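Side-chain contact in cytosol aminopeptidase (Staphylococcus aureus subsp. aureus, PDB 3KZW), which probably removes amino-terminal residues from peptides as a metal-dependent cytosol (leucyl) aminopeptidase of six subunits: residues A[278-283]-A[314-319]. Residues are numbered along the deposited sequence; the frame is centred on the assembly and turned at random.
Sequences IALVGK and VGIIEA
Leu-280, on segment 278-283 of strand 278-285, reaches the helix segment 314-319 with a single methyl, which settles against two consecutive isoleucines. From the strand, CB points toward the helix yet stays 5.2 Å from its nearest helix atom, CD1 of Ile-317. CG, anti to the carbonyl carbon (chi1 -58°), is still 5.2 Å from CG2 of Ile-316. There the chain forks: CD1 closes the distance, lying 3.8 Å from Ile-316 CG2 and 4.4 Å from Ile-317 CG1, whereas CD2 stays 5.4 Å from Ile-316 CG2. On the helix side, Ile-316 meets it with its branch methyl, CG2 standing anti to the backbone N, and Ile-317 with the methylene of its longer arm. The touch is purely apolar and fully buried, burying just 107 Å² in all. The strand is itself fixed in its sheet by backbone hydrogen bonds, among them that of Leu-280 with Val-330 of the parallel strand 328-338. Val-281, on the other side of the strand, packs against helix 368-380, so the sheet has helices on both faces. Strand 278-285, helix 308-322 and strand 328-338 thus form a beta-alpha-beta crossover, within the alpha/beta/alpha sandwich characteristic of the catalytic domain of leucine aminopeptidases.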
loop_
_atom_site.group_PDB
_atom_site.type_symbol
_atom_site.label_atom_id
_atom_site.label_comp_id
_atom_site.label_asym_id
_atom_site.label_seq_id
_atom_site.Cartn_x
_atom_site.Cartn_y
_atom_site.Cartn_z
ATOM N N ILE A 278 -14.407 -3.087 45.029
ATOM C CA ILE A 278 -14.203 -2.380 43.772
ATOM C C ILE A 278 -13.452 -3.318 42.832
ATOM O O ILE A 278 -12.373 -3.813 43.169
ATOM C CB ILE A 278 -13.429 -1.061 43.985
ATOM C CG1 ILE A 278 -14.278 -0.082 44.799
ATOM C CG2 ILE A 278 -13.035 -0.437 42.649
ATOM C CD1 ILE A 278 -13.489 1.023 45.467
ATOM N N ALA A 279 -14.039 -3.579 41.666
ATOM C CA ALA A 279 -13.435 -4.473 40.681
ATOM C C ALA A 279 -12.506 -3.715 39.752
ATOM O O ALA A 279 -12.910 -2.746 39.112
ATOM C CB ALA A 279 -14.503 -5.201 39.883
ATOM N N LEU A 280 -11.256 -4.162 39.694
ATOM C CA LEU A 280 -10.276 -3.615 38.767
ATOM C C LEU A 280 -9.813 -4.702 37.804
ATOM O O LEU A 280 -9.142 -5.657 38.201
ATOM C CB LEU A 280 -9.091 -3.003 39.520
ATOM C CG LEU A 280 -9.365 -1.885 40.534
ATOM C CD1 LEU A 280 -8.081 -1.514 41.258
ATOM C CD2 LEU A 280 -9.980 -0.650 39.883
ATOM N N VAL A 281 -10.191 -4.553 36.537
ATOM C CA VAL A 281 -9.903 -5.547 35.504
ATOM C C VAL A 281 -8.775 -5.065 34.592
ATOM O O VAL A 281 -8.777 -3.921 34.142
ATOM C CB VAL A 281 -11.169 -5.871 34.673
ATOM C CG1 VAL A 281 -10.880 -6.934 33.621
ATOM C CG2 VAL A 281 -12.301 -6.321 35.584
ATOM N N GLY A 282 -7.811 -5.940 34.325
ATOM C CA GLY A 282 -6.654 -5.579 33.509
ATOM C C GLY A 282 -6.386 -6.523 32.351
ATOM O O GLY A 282 -6.441 -7.746 32.506
ATOM N N LYS A 283 -6.101 -5.946 31.186
ATOM C CA LYS A 283 -5.721 -6.718 30.011
ATOM C C LYS A 283 -4.252 -7.125 30.118
ATOM O O LYS A 283 -3.358 -6.273 30.109
ATOM C CB LYS A 283 -5.963 -5.902 28.740
ATOM C CG LYS A 283 -5.522 -6.581 27.453
ATOM C CD LYS A 283 -5.503 -5.594 26.298
ATOM C CE LYS A 283 -4.709 -6.142 25.127
ATOM N NZ LYS A 283 -4.673 -5.209 23.970
ATOM N N VAL A 314 -2.004 -4.086 39.041
ATOM C CA VAL A 314 -1.106 -4.584 40.086
ATOM C C VAL A 314 -0.495 -3.414 40.861
ATOM O O VAL A 314 -0.415 -3.455 42.088
ATOM C CB VAL A 314 0.009 -5.504 39.504
ATOM C CG1 VAL A 314 1.013 -5.902 40.580
ATOM C CG2 VAL A 314 -0.595 -6.746 38.874
ATOM N N GLY A 315 -0.091 -2.371 40.139
ATOM C CA GLY A 315 0.463 -1.162 40.745
ATOM C C GLY A 315 -0.515 -0.447 41.658
ATOM O O GLY A 315 -0.151 -0.030 42.760
ATOM N N ILE A 316 -1.760 -0.315 41.197
ATOM C CA ILE A 316 -2.829 0.327 41.971
ATOM C C ILE A 316 -3.094 -0.418 43.283
ATOM O O ILE A 316 -3.197 0.202 44.345
ATOM C CB ILE A 316 -4.136 0.476 41.143
ATOM C CG1 ILE A 316 -3.937 1.481 40.003
ATOM C CG2 ILE A 316 -5.291 0.930 42.022
ATOM C CD1 ILE A 316 -4.954 1.364 38.875
ATOM N N ILE A 317 -3.189 -1.744 43.202
ATOM C CA ILE A 317 -3.413 -2.582 44.382
ATOM C C ILE A 317 -2.203 -2.536 45.327
ATOM O O ILE A 317 -2.365 -2.499 46.551
ATOM C CB ILE A 317 -3.787 -4.034 43.985
ATOM C CG1 ILE A 317 -5.127 -4.043 43.239
ATOM C CG2 ILE A 317 -3.859 -4.941 45.213
ATOM C CD1 ILE A 317 -5.417 -5.315 42.460
ATOM N N GLU A 318 -1.000 -2.518 44.751
ATOM C CA GLU A 318 0.240 -2.384 45.517
ATOM C C GLU A 318 0.256 -1.086 46.324
ATOM O O GLU A 318 0.647 -1.083 47.496
ATOM C CB GLU A 318 1.461 -2.464 44.588
ATOM C CG GLU A 318 2.809 -2.100 45.226
ATOM C CD GLU A 318 3.349 -3.158 46.189
ATOM O OE1 GLU A 318 2.702 -4.210 46.373
ATOM O OE2 GLU A 318 4.437 -2.939 46.763
ATOM N N ALA A 319 -0.176 0.005 45.693
ATOM C CA ALA A 319 -0.234 1.308 46.349
ATOM C C ALA A 319 -1.303 1.339 47.439
ATOM O O ALA A 319 -1.057 1.831 48.539
ATOM C CB ALA A 319 -0.476 2.404 45.331
#